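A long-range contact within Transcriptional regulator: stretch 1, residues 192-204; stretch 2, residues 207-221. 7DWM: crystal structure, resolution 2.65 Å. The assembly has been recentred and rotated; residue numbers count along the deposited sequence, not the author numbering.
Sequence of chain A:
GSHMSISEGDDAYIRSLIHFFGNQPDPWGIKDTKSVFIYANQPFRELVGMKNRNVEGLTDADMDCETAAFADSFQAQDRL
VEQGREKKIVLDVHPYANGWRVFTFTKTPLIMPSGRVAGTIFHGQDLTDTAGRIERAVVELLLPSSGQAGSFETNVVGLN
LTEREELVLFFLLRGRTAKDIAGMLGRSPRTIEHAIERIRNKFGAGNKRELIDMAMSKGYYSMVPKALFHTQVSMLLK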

# COMPACT_ATOMS: atom_id res chain seq x y z
N ILE A 192 25.70 -12.30 -16.94
CA ILE A 192 25.06 -11.91 -15.69
C ILE A 192 26.00 -12.17 -14.53
O ILE A 192 26.04 -11.42 -13.55
N GLU A 193 26.78 -13.25 -14.61
CA GLU A 193 27.76 -13.56 -13.57
C GLU A 193 28.84 -12.48 -13.49
O GLU A 193 29.25 -12.09 -12.39
N HIS A 194 29.31 -12.00 -14.64
CA HIS A 194 30.25 -10.88 -14.65
C HIS A 194 29.63 -9.64 -14.01
O HIS A 194 30.30 -8.94 -13.23
N ALA A 195 28.37 -9.36 -14.32
CA ALA A 195 27.69 -8.21 -13.71
C ALA A 195 27.61 -8.36 -12.20
O ALA A 195 27.84 -7.40 -11.46
N ILE A 196 27.28 -9.56 -11.72
CA ILE A 196 27.20 -9.81 -10.28
C ILE A 196 28.57 -9.63 -9.64
O ILE A 196 28.69 -9.11 -8.53
N GLU A 197 29.63 -10.08 -10.32
CA GLU A 197 30.98 -9.90 -9.80
C GLU A 197 31.30 -8.42 -9.63
O GLU A 197 31.84 -8.00 -8.59
N ARG A 198 30.94 -7.60 -10.62
CA ARG A 198 31.27 -6.18 -10.52
C ARG A 198 30.42 -5.49 -9.46
O ARG A 198 30.92 -4.61 -8.74
N ILE A 199 29.16 -5.91 -9.30
CA ILE A 199 28.33 -5.37 -8.22
C ILE A 199 28.93 -5.72 -6.86
O ILE A 199 29.10 -4.86 -5.98
N ARG A 200 29.22 -7.01 -6.66
CA ARG A 200 29.85 -7.49 -5.44
C ARG A 200 31.09 -6.67 -5.09
O ARG A 200 31.25 -6.22 -3.95
N ASN A 201 31.98 -6.47 -6.07
CA ASN A 201 33.20 -5.73 -5.79
C ASN A 201 32.92 -4.27 -5.48
O ASN A 201 33.60 -3.67 -4.64
N LYS A 202 31.92 -3.68 -6.14
CA LYS A 202 31.54 -2.31 -5.80
C LYS A 202 31.04 -2.21 -4.37
O LYS A 202 31.26 -1.19 -3.70
N PHE A 203 30.36 -3.25 -3.88
CA PHE A 203 29.92 -3.26 -2.49
C PHE A 203 31.05 -3.59 -1.52
O PHE A 203 30.93 -3.30 -0.32
N GLY A 204 32.14 -4.17 -2.01
CA GLY A 204 33.18 -4.67 -1.14
C GLY A 204 32.88 -6.01 -0.53
O GLY A 204 33.54 -6.41 0.43
N ASN A 207 31.46 -12.50 -1.15
CA ASN A 207 30.71 -13.48 -1.93
C ASN A 207 29.29 -12.97 -2.12
O ASN A 207 28.92 -11.90 -1.63
N LYS A 208 28.49 -13.76 -2.85
CA LYS A 208 27.11 -13.38 -3.13
C LYS A 208 26.31 -13.18 -1.86
O LYS A 208 25.46 -12.28 -1.78
N ARG A 209 26.54 -14.02 -0.85
CA ARG A 209 25.74 -13.93 0.37
C ARG A 209 26.08 -12.67 1.15
O ARG A 209 25.19 -11.99 1.68
N GLU A 210 27.37 -12.32 1.20
CA GLU A 210 27.76 -11.04 1.79
C GLU A 210 27.20 -9.88 0.99
O GLU A 210 26.85 -8.84 1.55
N LEU A 211 27.11 -10.03 -0.34
CA LEU A 211 26.50 -8.99 -1.17
C LEU A 211 25.04 -8.79 -0.81
O LEU A 211 24.58 -7.65 -0.67
N ILE A 212 24.29 -9.88 -0.68
CA ILE A 212 22.88 -9.78 -0.29
C ILE A 212 22.76 -9.09 1.06
O ILE A 212 21.93 -8.18 1.24
N ASP A 213 23.59 -9.49 2.03
CA ASP A 213 23.50 -8.89 3.36
C ASP A 213 23.82 -7.40 3.32
O ASP A 213 23.08 -6.58 3.89
N MET A 214 24.92 -7.03 2.66
CA MET A 214 25.31 -5.63 2.56
C MET A 214 24.24 -4.80 1.87
O MET A 214 23.87 -3.72 2.35
N ALA A 215 23.72 -5.28 0.74
CA ALA A 215 22.71 -4.53 0.01
C ALA A 215 21.43 -4.38 0.82
O ALA A 215 20.81 -3.30 0.82
N MET A 216 20.99 -5.44 1.50
CA MET A 216 19.79 -5.34 2.31
C MET A 216 19.98 -4.37 3.47
O MET A 216 19.05 -3.64 3.84
N SER A 217 21.18 -4.33 4.05
CA SER A 217 21.41 -3.44 5.18
C SER A 217 21.64 -1.99 4.76
O SER A 217 21.53 -1.10 5.60
N LYS A 218 21.94 -1.75 3.49
CA LYS A 218 22.19 -0.40 3.00
C LYS A 218 20.99 0.21 2.28
O LYS A 218 21.15 1.22 1.59
N GLY A 219 19.81 -0.39 2.41
CA GLY A 219 18.61 0.18 1.84
C GLY A 219 18.35 -0.13 0.38
O GLY A 219 17.44 0.46 -0.21
N TYR A 220 19.11 -1.04 -0.23
CA TYR A 220 18.99 -1.27 -1.66
C TYR A 220 17.77 -2.09 -2.05
O TYR A 220 17.50 -2.23 -3.25
N TYR A 221 17.02 -2.65 -1.09
CA TYR A 221 15.78 -3.33 -1.47
C TYR A 221 14.74 -2.35 -2.00
O TYR A 221 13.88 -2.74 -2.80

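Two helices close in sequence can pack through an aromatic residue near the end of the first and an aliphatic knob on the second, and this helix pair from a transcriptional regulator illustrates the arrangement well. Helix 192-203 and helix 208-217 approach to 9.7 Å between axes at an angle of 56°, and the two stretches together bury 588 Å². Much of that surface belongs to Phe-203, Leu-211 and Arg-200.

Phe-203 gives up the largest area, 141 Å². Its CA-to-CB bond points toward the second stretch, and the m rotamer (chi1 -87°, chi2 -101°) carries the ring along the second helix and on to the segment that follows it. Leu-211 lies over one face: its CD1 sits 3.9 Å from the ring centroid, close to the ring normal, in a CH-pi contact, and approaches Phe-203 CD2 to 3.6 Å. The next turn of the second helix supplies further neighbours. Phe-203 CD1 is 4.0 Å from Met-214 CB, and Phe-203 CE1 is 3.8 Å from Ala-215 CB. The ring also meets the backbone there, with Phe-203 CE1 3.6 Å from Ala-215 CA. Beyond the helix, Tyr-220, also m, presents its face to the edge of Phe-203, with centroids 4.9 Å apart, planes at 63°, and Phe-203 CZ 3.5 Å from Tyr-220 CE2.

Leu-211 is the reciprocal element. Its CA-to-CB bond points sideways, but the t,p rotamer brings the end of the side chain nearer, so that it enters a hole formed by Ile-196, Ile-199, Arg-200 and Phe-203. These four residues follow the i, i+3, i+4, i+7 pattern expected of one helical face. Both methyls lie near Ile-199 CG2, Leu-211 CD1 at 3.9 Å and Leu-211 CD2 at 4.0 Å, and Leu-211 CD2 also reaches Ile-196 CG2 at 4.4 Å. The nearest CA pair across the contact, Arg-200 and Leu-211, lies at this same level, with CA atoms 5.6 Å apart.

Arg-200 shows how a charged residue can pack through its aliphatic part. It starts sideways, with chi1 and chi2 t and chi3 p. Arg-200 CG lies 4.0 Å from Leu-211 CB, and Arg-200 CD lies 3.6 Å from Asn-207 C, against the start of the second helix. At the charged end, Arg-200 NH1 and Glu-197 OE2 form a 2.5 Å salt bridge whose hydrogen bond is weak in angle, and NE is bonded just outside the two stretches. Asn-207 caps the second helix, its OD1 accepting from Glu-210 N at 2.8 Å.

A single hydrogen bond crosses the contact, and it lies at the periphery. Lys-208, extended beyond its m chi1, donates from NZ to Glu-193 OE2 at a very short 2.5 Å as part of a salt bridge. Both side chains start sideways and converge at their ends, while Lys-208 CG rests 4.1 Å from Ile-196 CG2. An apolar centre with a charged pair at its margin is the general lesson.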

# COMPACT_ATOMS: atom_id res chain seq x y z
CB ILE A 192 23.72 -12.65 -15.53
CG1 ILE A 192 22.73 -12.21 -16.61
CG2 ILE A 192 23.14 -12.44 -14.13
CD1 ILE A 192 22.33 -10.76 -16.52
CB GLU A 193 28.37 -14.93 -13.82
CG GLU A 193 28.61 -15.76 -12.56
CD GLU A 193 27.32 -16.24 -11.93
OE1 GLU A 193 26.65 -17.11 -12.52
OE2 GLU A 193 26.98 -15.74 -10.83
CB HIS A 194 30.67 -10.57 -16.09
CG HIS A 194 31.63 -11.56 -16.67
ND1 HIS A 194 32.69 -12.08 -15.96
CD2 HIS A 194 31.69 -12.12 -17.90
CE1 HIS A 194 33.36 -12.92 -16.73
NE2 HIS A 194 32.77 -12.96 -17.91
CB ALA A 195 26.30 -8.04 -14.31
CB ILE A 196 26.63 -11.21 -10.00
CG1 ILE A 196 25.18 -11.29 -10.47
CG2 ILE A 196 26.71 -11.53 -8.51
CD1 ILE A 196 24.60 -12.68 -10.39
CB GLU A 197 31.99 -10.57 -10.72
CG GLU A 197 33.43 -10.18 -10.44
CD GLU A 197 34.08 -11.04 -9.37
OE1 GLU A 197 35.26 -10.79 -9.04
OE2 GLU A 197 33.41 -11.96 -8.86
CB ARG A 198 31.08 -5.50 -11.88
CG ARG A 198 32.29 -5.65 -12.79
CD ARG A 198 32.15 -4.82 -14.06
NE ARG A 198 31.86 -5.66 -15.22
CZ ARG A 198 30.63 -5.95 -15.64
NH1 ARG A 198 30.46 -6.72 -16.70
NH2 ARG A 198 29.57 -5.48 -14.99
CB ILE A 199 26.89 -5.88 -8.34
CG1 ILE A 199 26.20 -5.31 -9.57
CG2 ILE A 199 26.10 -5.55 -7.08
CD1 ILE A 199 25.00 -6.12 -10.00
CB ARG A 200 30.20 -8.97 -5.59
CG ARG A 200 30.25 -9.74 -4.30
CD ARG A 200 31.10 -10.98 -4.46
NE ARG A 200 32.53 -10.67 -4.45
CZ ARG A 200 33.39 -11.08 -5.37
NH1 ARG A 200 32.98 -11.82 -6.38
NH2 ARG A 200 34.67 -10.75 -5.27
CB ASN A 201 34.18 -5.87 -6.96
CG ASN A 201 34.98 -7.15 -6.88
OD1 ASN A 201 35.12 -7.74 -5.81
ND2 ASN A 201 35.50 -7.59 -8.02
CB LYS A 202 30.49 -1.80 -6.79
CG LYS A 202 31.09 -1.28 -8.08
CD LYS A 202 30.03 -0.74 -9.03
CE LYS A 202 30.65 -0.42 -10.38
NZ LYS A 202 29.69 0.24 -11.31
CB PHE A 203 28.79 -4.26 -2.29
CG PHE A 203 27.42 -3.70 -2.56
CD1 PHE A 203 26.60 -3.32 -1.51
CD2 PHE A 203 26.97 -3.55 -3.85
CE1 PHE A 203 25.34 -2.81 -1.76
CE2 PHE A 203 25.71 -3.03 -4.11
CZ PHE A 203 24.90 -2.66 -3.06
CB ASN A 207 30.74 -14.85 -1.26
CG ASN A 207 30.33 -14.81 0.21
OD1 ASN A 207 29.61 -13.91 0.64
ND2 ASN A 207 30.81 -15.77 0.98
CB LYS A 208 26.45 -14.43 -4.03
CG LYS A 208 26.74 -14.25 -5.50
CD LYS A 208 26.33 -15.47 -6.29
CE LYS A 208 27.01 -15.50 -7.65
NZ LYS A 208 26.40 -16.53 -8.54
CB ARG A 209 25.98 -15.18 1.22
CG ARG A 209 25.39 -15.13 2.62
CD ARG A 209 26.14 -16.05 3.57
NE ARG A 209 25.30 -16.46 4.69
CZ ARG A 209 25.19 -17.71 5.12
NH1 ARG A 209 24.40 -17.99 6.15
NH2 ARG A 209 25.86 -18.68 4.52
CB GLU A 210 29.28 -10.94 1.89
CG GLU A 210 29.76 -10.03 3.01
CD GLU A 210 31.26 -10.00 3.12
OE1 GLU A 210 31.93 -10.63 2.28
OE2 GLU A 210 31.78 -9.34 4.05
CB LEU A 211 26.65 -9.34 -2.65
CG LEU A 211 25.78 -8.52 -3.61
CD1 LEU A 211 26.14 -7.04 -3.53
CD2 LEU A 211 25.90 -9.02 -5.04
CB ILE A 212 22.23 -11.18 -0.27
CG1 ILE A 212 22.07 -11.71 -1.69
CG2 ILE A 212 20.88 -11.12 0.44
CD1 ILE A 212 20.92 -11.10 -2.45
CB ASP A 213 24.44 -9.63 4.32
CG ASP A 213 23.89 -10.97 4.76
OD1 ASP A 213 22.65 -11.11 4.83
OD2 ASP A 213 24.70 -11.87 5.04
CB MET A 214 26.64 -5.52 1.81
CG MET A 214 27.87 -5.73 2.67
SD MET A 214 29.38 -5.64 1.69
CE MET A 214 30.55 -6.45 2.78
CB ALA A 215 22.42 -5.20 -1.33
CB MET A 216 19.37 -6.72 2.82
CG MET A 216 18.82 -7.63 1.73
SD MET A 216 17.33 -7.00 0.94
CE MET A 216 16.79 -8.46 0.04
CB SER A 217 22.60 -3.93 6.01
OG SER A 217 23.77 -3.21 5.67
CB LYS A 218 23.41 -0.39 2.08
CG LYS A 218 24.74 -0.22 2.81
CD LYS A 218 25.87 -0.93 2.09
CE LYS A 218 27.23 -0.44 2.58
NZ LYS A 218 28.28 -0.58 1.53
CB TYR A 220 20.25 -1.94 -2.19
CG TYR A 220 21.38 -0.96 -2.43
CD1 TYR A 220 21.46 -0.26 -3.63
CD2 TYR A 220 22.35 -0.73 -1.47
CE1 TYR A 220 22.49 0.64 -3.86
CE2 TYR A 220 23.38 0.17 -1.69
CZ TYR A 220 23.44 0.85 -2.88
OH TYR A 220 24.47 1.74 -3.10
CB TYR A 221 15.20 -4.11 -0.29
CG TYR A 221 14.08 -5.03 -0.71
CD1 TYR A 221 12.75 -4.61 -0.66
CD2 TYR A 221 14.35 -6.30 -1.20
CE1 TYR A 221 11.73 -5.44 -1.06
CE2 TYR A 221 13.33 -7.14 -1.60
CZ TYR A 221 12.02 -6.70 -1.53
OH TYR A 221 11.00 -7.53 -1.94